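Local atomic coordinates of fructooligosaccharide ABC transporter substrate-binding protein FusA (Streptococcus pneumoniae, PDB entry 5G5Y), a protein that binds short- and long-chain fructooligosaccharides, with a preference for tetrasaccharides and larger, as the solute-binding subunit of the FusABC-MsmK ABC importer. Residues L58-H63 and S314-L319; D346-I351 and R375-V380. All blocks are in the same frame, centred on the assembly; numbering follows the deposited sequence.

Both contacts are partly buried, but their place in the fold and their chemistry differ. Interaction 1 joins two loops that flank the neighbouring strands 61-63 and 310-312, away from the substrate site, and is held by a direct side-chain-to-backbone hydrogen bond, one bridging water and an apolar part that rests on a single methyl, Val315 CG2, against Leu58 CB. Interaction 2 sets the loop before strand 352-355 against the end of helix 370-378; its polar links run through two waters, and its helix segment carries substrate-binding residues. Their centres are 28 Å apart, yet the flanking residues His63 and Val380 touch, CE1 to O at 3.4 Å.

Interaction 1: residues L58-H63 and S314-L319; sequences LPDAIH and SVNKNL
Asn316 supplies the direct hydrogen bond of this contact: its ND2 donates to Asp60 O at 2.9 Å. The amide nitrogen sits above the carbonyl plane, 49° out of it, and the bond is moderately bent. With CG anti to the backbone N (chi1 -171°), the Asn316 amide is sent across to Asp60, ND2 lying 3.5 Å from Asp60 CB. Its other end is tied within its own loop, where OD1 accepts from Asn318 N at 2.7 Å in an Asx turn just before helix 319-329. ND2 also bonds to Thr322 of that helix.

The apolar part rests on one methyl, Val315 CG2, 3.8 Å from Leu58 CB. The same methyl lies against a backbone carbonyl oxygen, Pro59 O, at 3.4 Å.

A water adds a third link, taking the backbone N-H of Lys317 at 2.8 Å and donating to both Asp60 OD1 and Asn318 OD1. The second carboxylate oxygen, Asp60 OD2, accepts from Lys6 N, so this side chain is linked directly to strand 3-10 and through the water to the turn.

Bonded at both ends, the Asn316 amide has its flip state defined, and its bond and the water tie the turn to the residues just before strand 61-63.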
loop_
_atom_site.group_PDB
_atom_site.type_symbol
_atom_site.label_atom_id
_atom_site.label_comp_id
_atom_site.label_asym_id
_atom_site.label_seq_id
_atom_site.Cartn_x
_atom_site.Cartn_y
_atom_site.Cartn_z
ATOM N N LEU A 58 -2.039 -30.758 -8.220
ATOM C CA LEU A 58 -2.554 -29.440 -8.592
ATOM C C LEU A 58 -4.076 -29.418 -8.458
ATOM O O LEU A 58 -4.764 -30.392 -8.805
ATOM C CB LEU A 58 -2.157 -29.057 -10.017
ATOM C CG LEU A 58 -0.658 -28.828 -10.322
ATOM C CD1 LEU A 58 -0.428 -28.501 -11.793
ATOM C CD2 LEU A 58 -0.096 -27.716 -9.459
ATOM N N PRO A 59 -4.616 -28.284 -7.956
ATOM C CA PRO A 59 -6.054 -28.074 -7.971
ATOM C C PRO A 59 -6.472 -27.561 -9.355
ATOM O O PRO A 59 -5.624 -27.388 -10.213
ATOM C CB PRO A 59 -6.226 -26.984 -6.909
ATOM C CG PRO A 59 -5.023 -26.148 -7.056
ATOM C CD PRO A 59 -3.911 -27.133 -7.362
ATOM N N ASP A 60 -7.751 -27.271 -9.541
ATOM C CA ASP A 60 -8.226 -26.640 -10.800
ATOM C C ASP A 60 -7.777 -25.167 -10.884
ATOM O O ASP A 60 -7.577 -24.630 -11.981
ATOM C CB ASP A 60 -9.734 -26.733 -10.896
ATOM C CG ASP A 60 -10.216 -28.138 -11.107
ATOM O OD1 ASP A 60 -9.614 -28.812 -11.976
ATOM O OD2 ASP A 60 -11.194 -28.552 -10.417
ATOM N N ALA A 61 -7.612 -24.536 -9.715
ATOM C CA ALA A 61 -7.197 -23.126 -9.593
ATOM C C ALA A 61 -6.652 -22.866 -8.208
ATOM O O ALA A 61 -6.951 -23.616 -7.272
ATOM C CB ALA A 61 -8.365 -22.206 -9.842
ATOM N N ILE A 62 -5.831 -21.812 -8.075
ATOM C CA ILE A 62 -5.300 -21.397 -6.775
ATOM C C ILE A 62 -5.947 -20.029 -6.524
ATOM O O ILE A 62 -5.706 -19.087 -7.279
ATOM C CB ILE A 62 -3.771 -21.302 -6.799
ATOM C CG1 ILE A 62 -3.155 -22.653 -7.188
ATOM C CG2 ILE A 62 -3.234 -20.816 -5.447
ATOM C CD1 ILE A 62 -1.645 -22.593 -7.418
ATOM N N HIS A 63 -6.777 -19.966 -5.486
ATOM C CA HIS A 63 -7.599 -18.826 -5.105
ATOM C C HIS A 63 -6.925 -18.072 -3.964
ATOM O O HIS A 63 -6.392 -18.679 -3.039
ATOM C CB HIS A 63 -8.952 -19.359 -4.711
ATOM C CG HIS A 63 -9.895 -18.371 -4.135
ATOM N ND1 HIS A 63 -9.944 -18.102 -2.795
ATOM C CD2 HIS A 63 -10.896 -17.657 -4.699
ATOM C CE1 HIS A 63 -10.907 -17.230 -2.549
ATOM N NE2 HIS A 63 -11.513 -16.959 -3.688
ATOM N N SER A 314 -2.870 -25.892 -15.324
ATOM C CA SER A 314 -2.899 -26.719 -16.539
ATOM C C SER A 314 -3.715 -28.009 -16.451
ATOM O O SER A 314 -3.889 -28.649 -17.499
ATOM C CB SER A 314 -1.468 -27.099 -16.947
ATOM O OG SER A 314 -0.901 -27.881 -15.925
ATOM N N VAL A 315 -4.186 -28.399 -15.254
ATOM C CA VAL A 315 -5.027 -29.607 -15.090
ATOM C C VAL A 315 -6.512 -29.330 -15.107
ATOM O O VAL A 315 -7.308 -30.249 -15.024
ATOM C CB VAL A 315 -4.677 -30.456 -13.833
ATOM C CG1 VAL A 315 -3.219 -30.922 -13.886
ATOM C CG2 VAL A 315 -4.979 -29.743 -12.521
ATOM N N ASN A 316 -6.896 -28.058 -15.192
ATOM C CA ASN A 316 -8.283 -27.683 -15.176
ATOM C C ASN A 316 -8.959 -28.075 -16.494
ATOM O O ASN A 316 -8.496 -27.665 -17.546
ATOM C CB ASN A 316 -8.356 -26.162 -14.967
ATOM C CG ASN A 316 -9.748 -25.686 -14.728
ATOM O OD1 ASN A 316 -10.718 -26.174 -15.364
ATOM N ND2 ASN A 316 -9.884 -24.730 -13.815
ATOM N N LYS A 317 -10.014 -28.879 -16.430
ATOM C CA LYS A 317 -10.722 -29.358 -17.628
ATOM C C LYS A 317 -12.080 -28.671 -17.805
ATOM O O LYS A 317 -12.924 -29.144 -18.579
ATOM C CB LYS A 317 -10.971 -30.882 -17.534
ATOM C CG LYS A 317 -9.766 -31.738 -17.182
ATOM C CD LYS A 317 -8.803 -31.889 -18.347
ATOM C CE LYS A 317 -9.127 -33.105 -19.213
ATOM N NZ LYS A 317 -8.159 -33.274 -20.353
ATOM N N ASN A 318 -12.309 -27.572 -17.078
ATOM C CA ASN A 318 -13.604 -26.917 -17.025
ATOM C C ASN A 318 -13.348 -25.406 -17.073
ATOM O O ASN A 318 -13.746 -24.674 -16.159
ATOM C CB ASN A 318 -14.317 -27.238 -15.713
ATOM C CG ASN A 318 -14.678 -28.679 -15.571
ATOM O OD1 ASN A 318 -14.024 -29.425 -14.840
ATOM N ND2 ASN A 318 -15.736 -29.083 -16.244
ATOM N N LEU A 319 -12.680 -24.964 -18.127
ATOM C CA LEU A 319 -12.240 -23.574 -18.220
ATOM C C LEU A 319 -13.358 -22.563 -18.272
ATOM O O LEU A 319 -13.268 -21.496 -17.627
ATOM C CB LEU A 319 -11.275 -23.379 -19.369
ATOM C CG LEU A 319 -9.950 -24.113 -19.179
ATOM C CD1 LEU A 319 -9.076 -23.901 -20.418
ATOM C CD2 LEU A 319 -9.195 -23.665 -17.931
HETATM O O HOH W 1 -11.222 -29.691 -14.071
#

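Interaction 2: residues D346-I351 and R375-V380; sequences DKQQNI and RQKTEV
The last turn of helix 370-378, which carries the substrate-binding residues Arg375 and Glu379 at or just beyond its end, meets the loop leading into strand 352-355 here. The side chains of Gln348 and Thr378 meet end to end, the amide OE1 of Gln348 lying 3.6 Å from the methyl CG2 of Thr378. Gln348 NE2 stands beside the aliphatic chain of Lys377, 4.1 Å from its CD. Further along the loop, the Ile351 side chain crosses Thr378 at an angle, CG1 4.2 Å from OG1, and brings CD1 to 4.2 Å from Arg375 N.

Two waters make the polar links. One donates to Gln348 OE1 and, at 2.8 Å, to Lys377 O. The other donates to Thr378 OG1 at 2.9 Å and accepts from Ile351 N. A chi1 of 65° puts Thr378 OG1 where it meets both this water and Leu374 O, one turn back.

On the helix itself, Arg375 NE forms a salt bridge with Glu379 OE1 at 2.9 Å, though as a hydrogen bond it is weak. Arg375 NH2 also bonds to Asn339 O, and its side chain packs on Trp340, another substrate-binding residue. The helix end thus belongs to the sugar-binding site of a family 1 bacterial solute-binding protein.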
loop_
_atom_site.group_PDB
_atom_site.type_symbol
_atom_site.label_atom_id
_atom_site.label_comp_id
_atom_site.label_asym_id
_atom_site.label_seq_id
_atom_site.Cartn_x
_atom_site.Cartn_y
_atom_site.Cartn_z
ATOM N N ASP A 346 -27.649 -14.233 11.172
ATOM C CA ASP A 346 -28.203 -14.253 12.540
ATOM C C ASP A 346 -27.340 -15.004 13.586
ATOM O O ASP A 346 -27.705 -15.029 14.741
ATOM C CB ASP A 346 -29.651 -14.774 12.541
ATOM C CG ASP A 346 -29.765 -16.245 12.169
ATOM O OD1 ASP A 346 -28.732 -16.936 12.038
ATOM O OD2 ASP A 346 -30.906 -16.723 12.001
ATOM N N LYS A 347 -26.208 -15.596 13.199
ATOM C CA LYS A 347 -25.353 -16.359 14.136
ATOM C C LYS A 347 -24.103 -15.624 14.622
ATOM O O LYS A 347 -23.410 -16.103 15.523
ATOM C CB LYS A 347 -24.911 -17.678 13.499
ATOM C CG LYS A 347 -26.032 -18.547 12.935
ATOM C CD LYS A 347 -25.467 -19.800 12.273
ATOM C CE LYS A 347 -26.539 -20.772 11.810
ATOM N NZ LYS A 347 -27.227 -20.371 10.539
ATOM N N GLN A 348 -23.776 -14.491 13.994
ATOM C CA GLN A 348 -22.676 -13.634 14.434
ATOM C C GLN A 348 -22.895 -12.227 13.864
ATOM O O GLN A 348 -23.841 -11.999 13.119
ATOM C CB GLN A 348 -21.283 -14.210 14.034
ATOM C CG GLN A 348 -20.961 -14.129 12.548
ATOM C CD GLN A 348 -19.768 -14.963 12.062
ATOM O OE1 GLN A 348 -19.741 -15.389 10.898
ATOM N NE2 GLN A 348 -18.784 -15.167 12.900
ATOM N N GLN A 349 -22.031 -11.293 14.250
ATOM C CA GLN A 349 -22.123 -9.927 13.786
ATOM C C GLN A 349 -21.887 -9.840 12.265
ATOM O O GLN A 349 -21.385 -10.781 11.658
ATOM C CB GLN A 349 -21.133 -9.046 14.540
ATOM C CG GLN A 349 -21.607 -8.680 15.935
ATOM C CD GLN A 349 -20.674 -7.701 16.590
ATOM O OE1 GLN A 349 -20.646 -6.516 16.230
ATOM N NE2 GLN A 349 -19.890 -8.177 17.547
ATOM N N ASN A 350 -22.261 -8.709 11.688
ATOM C CA ASN A 350 -22.140 -8.452 10.233
ATOM C C ASN A 350 -21.402 -7.161 9.948
ATOM O O ASN A 350 -21.664 -6.151 10.567
ATOM C CB ASN A 350 -23.508 -8.373 9.587
ATOM C CG ASN A 350 -24.262 -9.705 9.645
ATOM O OD1 ASN A 350 -24.045 -10.605 8.833
ATOM N ND2 ASN A 350 -25.158 -9.831 10.631
ATOM N N ILE A 351 -20.473 -7.203 9.000
ATOM C CA ILE A 351 -19.788 -5.988 8.541
ATOM C C ILE A 351 -20.785 -5.007 7.888
ATOM O O ILE A 351 -20.702 -3.767 8.061
ATOM C CB ILE A 351 -18.629 -6.353 7.582
ATOM C CG1 ILE A 351 -17.556 -7.141 8.315
ATOM C CG2 ILE A 351 -18.046 -5.108 6.903
ATOM C CD1 ILE A 351 -16.743 -6.347 9.321
ATOM N N ARG A 375 -13.811 -9.297 10.065
ATOM C CA ARG A 375 -13.464 -9.266 8.636
ATOM C C ARG A 375 -12.749 -10.583 8.256
ATOM O O ARG A 375 -13.119 -11.259 7.285
ATOM C CB ARG A 375 -12.597 -8.074 8.293
ATOM C CG ARG A 375 -12.214 -8.070 6.824
ATOM C CD ARG A 375 -11.203 -6.989 6.474
ATOM N NE ARG A 375 -10.907 -7.030 5.031
ATOM C CZ ARG A 375 -10.103 -6.171 4.391
ATOM N NH1 ARG A 375 -9.512 -5.187 5.049
ATOM N NH2 ARG A 375 -9.900 -6.281 3.082
ATOM N N GLN A 376 -11.753 -10.952 9.048
ATOM C CA GLN A 376 -11.000 -12.194 8.819
ATOM C C GLN A 376 -11.865 -13.439 8.846
ATOM O O GLN A 376 -11.570 -14.389 8.144
ATOM C CB GLN A 376 -9.899 -12.369 9.850
ATOM C CG GLN A 376 -8.658 -11.560 9.652
ATOM C CD GLN A 376 -7.868 -11.604 10.942
ATOM O OE1 GLN A 376 -7.228 -12.617 11.233
ATOM N NE2 GLN A 376 -8.013 -10.563 11.785
ATOM N N LYS A 377 -12.900 -13.438 9.689
ATOM C CA LYS A 377 -13.814 -14.561 9.789
ATOM C C LYS A 377 -14.793 -14.695 8.635
ATOM O O LYS A 377 -15.282 -15.804 8.396
ATOM C CB LYS A 377 -14.613 -14.508 11.103
ATOM C CG LYS A 377 -13.792 -14.670 12.365
ATOM C CD LYS A 377 -14.752 -14.570 13.557
ATOM C CE LYS A 377 -14.076 -14.584 14.904
ATOM N NZ LYS A 377 -15.060 -14.205 15.958
ATOM N N THR A 378 -15.073 -13.588 7.923
ATOM C CA THR A 378 -16.214 -13.506 6.988
ATOM C C THR A 378 -15.870 -13.125 5.539
ATOM O O THR A 378 -16.651 -13.435 4.645
ATOM C CB THR A 378 -17.327 -12.571 7.537
ATOM O OG1 THR A 378 -16.883 -11.208 7.648
ATOM C CG2 THR A 378 -17.801 -13.074 8.949
ATOM N N GLU A 379 -14.753 -12.426 5.325
ATOM C CA GLU A 379 -14.260 -12.111 3.983
ATOM C C GLU A 379 -13.794 -13.385 3.277
ATOM O O GLU A 379 -13.533 -14.420 3.911
ATOM C CB GLU A 379 -13.054 -11.131 4.040
ATOM C CG GLU A 379 -11.752 -11.808 4.465
ATOM C CD GLU A 379 -10.616 -10.840 4.830
ATOM O OE1 GLU A 379 -10.529 -9.747 4.240
ATOM O OE2 GLU A 379 -9.801 -11.175 5.724
ATOM N N VAL A 380 -13.627 -13.312 1.962
ATOM C CA VAL A 380 -13.039 -14.424 1.240
ATOM C C VAL A 380 -11.783 -14.104 0.457
ATOM O O VAL A 380 -11.085 -15.037 0.045
ATOM C CB VAL A 380 -14.067 -15.139 0.307
ATOM C CG1 VAL A 380 -15.395 -15.426 1.045
ATOM C CG2 VAL A 380 -14.362 -14.336 -0.895
HETATM O O HOH W 2 -17.785 -16.870 9.029
HETATM O O HOH W 3 -19.451 -9.909 7.859
#